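Local coordinates for protein Exo-poly-alpha-D-galacturonosidase (Thermotoga maritima, PDB 3JUR) that probably hydrolyses polygalacturonate, as an exo-acting polygalacturonase of glycoside hydrolase family 28, at residues P24-R36 and S44-K56. Residues are numbered along the deposited sequence; the frame is centred on the assembly and turned at random.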
ATOM      1  N   PRO D  24     -54.374   5.720 -21.533  1.00 28.92           N
ATOM      2  CA  PRO D  24     -55.326   5.444 -22.614  1.00 28.84           C
ATOM      3  C   PRO D  24     -54.782   5.813 -23.997  1.00 29.00           C
ATOM      4  O   PRO D  24     -54.093   6.827 -24.144  1.00 28.89           O
ATOM      5  CB  PRO D  24     -56.520   6.337 -22.260  1.00 28.83           C
ATOM      6  CG  PRO D  24     -56.470   6.457 -20.784  1.00 28.96           C
ATOM      7  CD  PRO D  24     -55.009   6.451 -20.417  1.00 28.89           C
ATOM      8  N   ASP D  25     -55.090   4.985 -24.994  1.00 29.14           N
ATOM      9  CA  ASP D  25     -54.656   5.228 -26.369  1.00 29.20           C
ATOM     10  C   ASP D  25     -55.539   6.304 -26.998  1.00 29.03           C
ATOM     11  O   ASP D  25     -56.590   6.014 -27.575  1.00 29.17           O
ATOM     12  CB  ASP D  25     -54.685   3.930 -27.188  1.00 29.35           C
ATOM     13  CG  ASP D  25     -53.842   4.015 -28.455  1.00 30.01           C
ATOM     14  OD1 ASP D  25     -52.739   4.601 -28.409  1.00 30.79           O
ATOM     15  OD2 ASP D  25     -54.278   3.483 -29.499  1.00 30.80           O
ATOM     16  N   ARG D  26     -55.093   7.549 -26.868  1.00 28.82           N
ATOM     17  CA  ARG D  26     -55.886   8.726 -27.203  1.00 28.65           C
ATOM     18  C   ARG D  26     -54.961   9.927 -27.046  1.00 28.57           C
ATOM     19  O   ARG D  26     -54.214  10.005 -26.067  1.00 28.46           O
ATOM     20  CB  ARG D  26     -57.067   8.835 -26.228  1.00 28.65           C
ATOM     21  CG  ARG D  26     -58.236   9.661 -26.696  1.00 28.36           C
ATOM     22  CD  ARG D  26     -59.293   9.790 -25.595  1.00 28.18           C
ATOM     23  NE  ARG D  26     -60.081   8.568 -25.401  1.00 27.38           N
ATOM     24  CZ  ARG D  26     -60.101   7.835 -24.287  1.00 27.11           C
ATOM     25  NH1 ARG D  26     -59.379   8.181 -23.226  1.00 26.16           N
ATOM     26  NH2 ARG D  26     -60.855   6.749 -24.229  1.00 26.66           N
ATOM     27  N   GLU D  27     -54.988  10.850 -28.007  1.00 28.38           N
ATOM     28  CA  GLU D  27     -54.122  12.032 -27.951  1.00 28.30           C
ATOM     29  C   GLU D  27     -54.730  13.296 -28.557  1.00 28.10           C
ATOM     30  O   GLU D  27     -55.462  13.242 -29.547  1.00 28.04           O
ATOM     31  CB  GLU D  27     -52.758  11.748 -28.595  1.00 28.43           C
ATOM     32  CG  GLU D  27     -52.799  11.474 -30.096  1.00 28.91           C
ATOM     33  CD  GLU D  27     -51.429  11.169 -30.692  1.00 29.75           C
ATOM     34  OE1 GLU D  27     -51.194  11.558 -31.855  1.00 30.72           O
ATOM     35  OE2 GLU D  27     -50.587  10.551 -30.007  1.00 29.23           O
ATOM     36  N   VAL D  28     -54.420  14.435 -27.947  1.00 27.84           N
ATOM     37  CA  VAL D  28     -54.772  15.731 -28.519  1.00 27.40           C
ATOM     38  C   VAL D  28     -53.519  16.620 -28.572  1.00 27.11           C
ATOM     39  O   VAL D  28     -52.581  16.432 -27.793  1.00 27.02           O
ATOM     40  CB  VAL D  28     -55.930  16.428 -27.756  1.00 27.46           C
ATOM     41  CG1 VAL D  28     -56.696  17.339 -28.697  1.00 27.64           C
ATOM     42  CG2 VAL D  28     -56.902  15.411 -27.177  1.00 27.64           C
ATOM     43  N   ASN D  29     -53.505  17.561 -29.514  1.00 26.63           N
ATOM     44  CA  ASN D  29     -52.383  18.474 -29.717  1.00 26.24           C
ATOM     45  C   ASN D  29     -52.685  19.854 -29.131  1.00 26.11           C
ATOM     46  O   ASN D  29     -53.773  20.402 -29.340  1.00 26.35           O
ATOM     47  CB  ASN D  29     -52.072  18.586 -31.215  1.00 26.12           C
ATOM     48  CG  ASN D  29     -50.706  19.189 -31.494  1.00 25.88           C
ATOM     49  OD1 ASN D  29     -50.396  20.301 -31.055  1.00 25.42           O
ATOM     50  ND2 ASN D  29     -49.888  18.464 -32.254  1.00 24.36           N
ATOM     51  N   LEU D  30     -51.708  20.413 -28.416  1.00 25.90           N
ATOM     52  CA  LEU D  30     -51.861  21.704 -27.736  1.00 25.71           C
ATOM     53  C   LEU D  30     -52.206  22.871 -28.671  1.00 25.62           C
ATOM     54  O   LEU D  30     -52.871  23.822 -28.255  1.00 25.31           O
ATOM     55  CB  LEU D  30     -50.607  22.041 -26.919  1.00 25.59           C
ATOM     56  CG  LEU D  30     -50.737  23.231 -25.963  1.00 25.32           C
ATOM     57  CD1 LEU D  30     -51.649  22.896 -24.786  1.00 25.68           C
ATOM     58  CD2 LEU D  30     -49.384  23.711 -25.474  1.00 24.73           C
ATOM     59  N   LEU D  31     -51.755  22.787 -29.921  1.00 25.75           N
ATOM     60  CA  LEU D  31     -52.019  23.824 -30.925  1.00 25.90           C
ATOM     61  C   LEU D  31     -53.478  23.873 -31.371  1.00 26.05           C
ATOM     62  O   LEU D  31     -53.886  24.805 -32.068  1.00 26.28           O
ATOM     63  CB  LEU D  31     -51.101  23.661 -32.141  1.00 25.85           C
ATOM     64  CG  LEU D  31     -49.595  23.874 -31.954  1.00 25.67           C
ATOM     65  CD1 LEU D  31     -48.873  23.533 -33.241  1.00 25.80           C
ATOM     66  CD2 LEU D  31     -49.266  25.299 -31.519  1.00 25.02           C
ATOM     67  N   ASP D  32     -54.262  22.877 -30.963  1.00 26.26           N
ATOM     68  CA  ASP D  32     -55.693  22.855 -31.254  1.00 26.51           C
ATOM     69  C   ASP D  32     -56.503  23.576 -30.167  1.00 26.57           C
ATOM     70  O   ASP D  32     -57.739  23.555 -30.181  1.00 26.25           O
ATOM     71  CB  ASP D  32     -56.188  21.413 -31.440  1.00 26.65           C
ATOM     72  CG  ASP D  32     -55.503  20.698 -32.600  1.00 27.17           C
ATOM     73  OD1 ASP D  32     -55.435  21.267 -33.711  1.00 28.00           O
ATOM     74  OD2 ASP D  32     -55.039  19.558 -32.401  1.00 28.66           O
ATOM     75  N   PHE D  33     -55.797  24.219 -29.234  1.00 26.53           N
ATOM     76  CA  PHE D  33     -56.438  24.916 -28.121  1.00 26.66           C
ATOM     77  C   PHE D  33     -55.948  26.357 -27.940  1.00 26.66           C
ATOM     78  O   PHE D  33     -55.941  26.888 -26.828  1.00 26.87           O
ATOM     79  CB  PHE D  33     -56.281  24.114 -26.825  1.00 26.57           C
ATOM     80  CG  PHE D  33     -56.907  22.751 -26.882  1.00 26.82           C
ATOM     81  CD1 PHE D  33     -58.246  22.571 -26.555  1.00 27.05           C
ATOM     82  CD2 PHE D  33     -56.157  21.642 -27.265  1.00 27.37           C
ATOM     83  CE1 PHE D  33     -58.833  21.309 -26.607  1.00 27.18           C
ATOM     84  CE2 PHE D  33     -56.732  20.382 -27.322  1.00 27.17           C
ATOM     85  CZ  PHE D  33     -58.072  20.212 -26.991  1.00 27.30           C
ATOM     86  N   GLY D  34     -55.547  26.985 -29.041  1.00 26.61           N
ATOM     87  CA  GLY D  34     -55.192  28.403 -29.038  1.00 26.45           C
ATOM     88  C   GLY D  34     -53.756  28.734 -28.666  1.00 26.39           C
ATOM     89  O   GLY D  34     -53.374  29.907 -28.668  1.00 26.22           O
ATOM     90  N   ALA D  35     -52.964  27.709 -28.350  1.00 26.36           N
ATOM     91  CA  ALA D  35     -51.553  27.889 -28.001  1.00 26.46           C
ATOM     92  C   ALA D  35     -50.703  28.282 -29.206  1.00 26.60           C
ATOM     93  O   ALA D  35     -51.053  27.990 -30.351  1.00 26.80           O
ATOM     94  CB  ALA D  35     -51.000  26.626 -27.369  1.00 26.37           C
ATOM     95  N   ARG D  36     -49.588  28.951 -28.928  1.00 26.75           N
ATOM     96  CA  ARG D  36     -48.599  29.301 -29.934  1.00 27.06           C
ATOM     97  C   ARG D  36     -47.206  29.115 -29.336  1.00 27.13           C
ATOM     98  O   ARG D  36     -46.947  29.530 -28.202  1.00 27.10           O
ATOM     99  CB  ARG D  36     -48.797  30.747 -30.392  1.00 27.35           C
ATOM    100  CG  ARG D  36     -48.278  31.040 -31.796  1.00 28.55           C
ATOM    101  CD  ARG D  36     -49.201  32.009 -32.531  1.00 30.75           C
ATOM    102  NE  ARG D  36     -50.545  31.449 -32.654  1.00 32.63           N
ATOM    103  CZ  ARG D  36     -51.640  32.138 -32.967  1.00 33.57           C
ATOM    104  NH1 ARG D  36     -51.579  33.446 -33.203  1.00 34.38           N
ATOM    105  NH2 ARG D  36     -52.807  31.509 -33.042  1.00 34.05           N
ATOM    106  N   SER D  44     -51.545  29.332 -20.945  1.00 25.43           N
ATOM    107  CA  SER D  44     -52.108  28.830 -19.679  1.00 25.48           C
ATOM    108  C   SER D  44     -53.439  28.096 -19.860  1.00 25.63           C
ATOM    109  O   SER D  44     -53.595  26.960 -19.403  1.00 25.56           O
ATOM    110  CB  SER D  44     -52.283  29.966 -18.664  1.00 25.55           C
ATOM    111  OG  SER D  44     -51.037  30.489 -18.234  1.00 25.09           O
ATOM    112  N   GLU D  45     -54.384  28.750 -20.532  1.00 25.75           N
ATOM    113  CA  GLU D  45     -55.718  28.190 -20.782  1.00 26.14           C
ATOM    114  C   GLU D  45     -55.693  27.053 -21.795  1.00 25.87           C
ATOM    115  O   GLU D  45     -56.537  26.152 -21.751  1.00 25.89           O
ATOM    116  CB  GLU D  45     -56.683  29.279 -21.263  1.00 26.23           C
ATOM    117  CG  GLU D  45     -57.125  30.241 -20.177  1.00 27.83           C
ATOM    118  CD  GLU D  45     -58.068  29.597 -19.174  1.00 29.96           C
ATOM    119  OE1 GLU D  45     -59.213  29.258 -19.550  1.00 30.61           O
ATOM    120  OE2 GLU D  45     -57.665  29.442 -18.004  1.00 31.27           O
ATOM    121  N   SER D  46     -54.732  27.110 -22.711  1.00 25.61           N
ATOM    122  CA  SER D  46     -54.540  26.057 -23.696  1.00 25.67           C
ATOM    123  C   SER D  46     -54.280  24.728 -23.003  1.00 25.33           C
ATOM    124  O   SER D  46     -54.921  23.728 -23.325  1.00 25.33           O
ATOM    125  CB  SER D  46     -53.391  26.408 -24.640  1.00 25.71           C
ATOM    126  OG  SER D  46     -53.658  27.635 -25.298  1.00 26.41           O
ATOM    127  N   PHE D  47     -53.356  24.734 -22.041  1.00 25.09           N
ATOM    128  CA  PHE D  47     -53.066  23.552 -21.234  1.00 24.93           C
ATOM    129  C   PHE D  47     -54.298  23.076 -20.477  1.00 24.94           C
ATOM    130  O   PHE D  47     -54.612  21.885 -20.487  1.00 24.94           O
ATOM    131  CB  PHE D  47     -51.911  23.811 -20.251  1.00 24.72           C
ATOM    132  CG  PHE D  47     -50.551  23.719 -20.881  1.00 24.36           C
ATOM    133  CD1 PHE D  47     -49.953  22.486 -21.089  1.00 23.51           C
ATOM    134  CD2 PHE D  47     -49.878  24.867 -21.284  1.00 24.02           C
ATOM    135  CE1 PHE D  47     -48.698  22.394 -21.686  1.00 24.21           C
ATOM    136  CE2 PHE D  47     -48.632  24.786 -21.878  1.00 24.76           C
ATOM    137  CZ  PHE D  47     -48.035  23.543 -22.078  1.00 24.27           C
ATOM    138  N   LYS D  48     -54.994  24.014 -19.837  1.00 25.00           N
ATOM    139  CA  LYS D  48     -56.127  23.684 -18.977  1.00 25.21           C
ATOM    140  C   LYS D  48     -57.269  23.044 -19.775  1.00 25.20           C
ATOM    141  O   LYS D  48     -57.851  22.051 -19.342  1.00 25.23           O
ATOM    142  CB  LYS D  48     -56.611  24.928 -18.224  1.00 25.42           C
ATOM    143  CG  LYS D  48     -57.286  24.637 -16.889  1.00 26.28           C
ATOM    144  CD  LYS D  48     -58.502  25.525 -16.661  1.00 27.08           C
ATOM    145  CE  LYS D  48     -59.778  24.847 -17.167  1.00 29.11           C
ATOM    146  NZ  LYS D  48     -60.958  25.766 -17.333  1.00 28.37           N
ATOM    147  N   ARG D  49     -57.569  23.603 -20.946  1.00 25.18           N
ATOM    148  CA  ARG D  49     -58.648  23.092 -21.787  1.00 25.34           C
ATOM    149  C   ARG D  49     -58.275  21.753 -22.429  1.00 24.96           C
ATOM    150  O   ARG D  49     -59.120  20.869 -22.567  1.00 24.63           O
ATOM    151  CB  ARG D  49     -59.022  24.111 -22.859  1.00 25.41           C
ATOM    152  CG  ARG D  49     -60.517  24.333 -23.008  1.00 26.90           C
ATOM    153  CD  ARG D  49     -60.837  25.103 -24.290  1.00 28.96           C
ATOM    154  NE  ARG D  49     -59.853  26.157 -24.551  1.00 30.10           N
ATOM    155  CZ  ARG D  49     -59.566  26.645 -25.755  1.00 30.36           C
ATOM    156  NH1 ARG D  49     -60.180  26.185 -26.841  1.00 29.86           N
ATOM    157  NH2 ARG D  49     -58.651  27.598 -25.872  1.00 31.13           N
ATOM    158  N   ALA D  50     -57.004  21.605 -22.804  1.00 24.78           N
ATOM    159  CA  ALA D  50     -56.509  20.356 -23.391  1.00 24.57           C
ATOM    160  C   ALA D  50     -56.560  19.194 -22.401  1.00 24.47           C
ATOM    161  O   ALA D  50     -56.946  18.085 -22.766  1.00 24.10           O
ATOM    162  CB  ALA D  50     -55.106  20.536 -23.934  1.00 24.47           C
ATOM    163  N   ILE D  51     -56.170  19.459 -21.154  1.00 24.82           N
ATOM    164  CA  ILE D  51     -56.187  18.450 -20.089  1.00 25.12           C
ATOM    165  C   ILE D  51     -57.625  18.029 -19.756  1.00 25.68           C
ATOM    166  O   ILE D  51     -57.903  16.837 -19.576  1.00 25.61           O
ATOM    167  CB  ILE D  51     -55.419  18.940 -18.820  1.00 25.04           C
ATOM    168  CG1 ILE D  51     -53.906  18.944 -19.085  1.00 25.06           C
ATOM    169  CG2 ILE D  51     -55.734  18.067 -17.600  1.00 24.51           C
ATOM    170  CD1 ILE D  51     -53.066  19.633 -18.021  1.00 24.16           C
ATOM    171  N   GLU D  52     -58.526  19.007 -19.689  1.00 26.11           N
ATOM    172  CA  GLU D  52     -59.941  18.746 -19.424  1.00 27.05           C
ATOM    173  C   GLU D  52     -60.618  17.989 -20.575  1.00 27.18           C
ATOM    174  O   GLU D  52     -61.411  17.078 -20.333  1.00 27.14           O
ATOM    175  CB  GLU D  52     -60.685  20.047 -19.074  1.00 27.23           C
ATOM    176  CG  GLU D  52     -62.226  19.961 -19.029  1.00 28.80           C
ATOM    177  CD  GLU D  52     -62.769  18.867 -18.101  1.00 30.66           C
ATOM    178  OE1 GLU D  52     -62.108  18.529 -17.089  1.00 32.59           O
ATOM    179  OE2 GLU D  52     -63.869  18.348 -18.392  1.00 31.53           O
ATOM    180  N   GLU D  53     -60.296  18.351 -21.817  1.00 27.51           N
ATOM    181  CA  GLU D  53     -60.816  17.620 -22.975  1.00 28.03           C
ATOM    182  C   GLU D  53     -60.391  16.151 -22.922  1.00 27.96           C
ATOM    183  O   GLU D  53     -61.198  15.261 -23.178  1.00 28.20           O
ATOM    184  CB  GLU D  53     -60.383  18.273 -24.292  1.00 28.16           C
ATOM    185  CG  GLU D  53     -61.029  17.679 -25.553  1.00 29.15           C
ATOM    186  CD  GLU D  53     -62.490  18.064 -25.721  1.00 30.55           C
ATOM    187  OE1 GLU D  53     -63.349  17.539 -24.978  1.00 30.91           O
ATOM    188  OE2 GLU D  53     -62.783  18.887 -26.615  1.00 31.81           O
ATOM    189  N   LEU D  54     -59.131  15.905 -22.572  1.00 27.99           N
ATOM    190  CA  LEU D  54     -58.620  14.540 -22.423  1.00 27.91           C
ATOM    191  C   LEU D  54     -59.252  13.817 -21.244  1.00 27.89           C
ATOM    192  O   LEU D  54     -59.672  12.671 -21.364  1.00 27.85           O
ATOM    193  CB  LEU D  54     -57.097  14.544 -22.268  1.00 27.72           C
ATOM    194  CG  LEU D  54     -56.259  14.614 -23.541  1.00 27.69           C
ATOM    195  CD1 LEU D  54     -54.829  15.011 -23.198  1.00 27.61           C
ATOM    196  CD2 LEU D  54     -56.294  13.289 -24.294  1.00 27.39           C
ATOM    197  N   SER D  55     -59.308  14.505 -20.107  1.00 28.14           N
ATOM    198  CA  SER D  55     -59.888  13.971 -18.881  1.00 28.50           C
ATOM    199  C   SER D  55     -61.368  13.614 -19.059  1.00 28.69           C
ATOM    200  O   SER D  55     -61.845  12.629 -18.485  1.00 28.85           O
ATOM    201  CB  SER D  55     -59.712  14.983 -17.748  1.00 28.40           C
ATOM    202  OG  SER D  55     -60.133  14.445 -16.514  1.00 29.39           O
ATOM    203  N   LYS D  56     -62.075  14.415 -19.862  1.00 28.64           N
ATOM    204  CA  LYS D  56     -63.485  14.188 -20.211  1.00 28.73           C
ATOM    205  C   LYS D  56     -63.692  12.814 -20.857  1.00 28.59           C
ATOM    206  O   LYS D  56     -64.646  12.102 -20.535  1.00 28.68           O
ATOM    207  CB  LYS D  56     -63.971  15.287 -21.169  1.00 28.54           C
ATOM    208  CG  LYS D  56     -65.465  15.558 -21.127  1.00 29.36           C
ATOM    209  CD  LYS D  56     -65.909  16.517 -22.234  1.00 29.66           C
ATOM    210  CE  LYS D  56     -66.290  15.771 -23.508  1.00 30.03           C
ATOM    211  NZ  LYS D  56     -66.716  16.691 -24.598  1.00 30.19           N
TER
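The N-terminal cap of the parallel beta-helix is built here, where Phe-33, just past the 3-10 turn 30-32 that follows strand 27-29, lies flat on helix 44-57 at Ala-50. Ala-50 CA sits over the centre of the ring, 3.9 Å from its centroid and 8° off the normal, while Ala-50 CB touches Phe-33 CD2 at 3.7 Å. With CG anti to the carbonyl carbon (chi1 -61°), the ring runs along the helix toward Glu-53, whose CB meets CZ. The Phe-33 backbone is tied down as well: Ser-46 OG donates to Phe-33 O over 2.8 Å, coming from above the carbonyl plane. Arg-49 bends at chi3 and brings its guanidinium across the same residue, its plane steeply inclined to the ring (79°); NH2 comes within 3.0 Å of Phe-33 O, but the angle is too poor for a hydrogen bond. With an alanine here in place of Phe-33, the ring face over Ala-50 CA would be gone, which would probably open a gap there and leave Glu-53 CB and CG without their apolar neighbour.

Leu-30, in the 3-10 turn, puts CD2 over the face of the Phe-47 ring, toward its rim, 3.7 Å from CZ, and CD1 rests on the Ser-46 backbone. At the other end Val-28 CG2 meets Leu-54 CD2 at 3.6 Å, the two side chains lying alongside and pointing opposite ways. Leu-54 and Ala-50 also pack on Leu-62 of strand 60-64, which pairs in parallel with strand 27-29. The result is an amphipathic helix closing the end of the hydrophobic core, an arrangement characteristic of the right-handed parallel beta-helix of pectin-degrading enzymes.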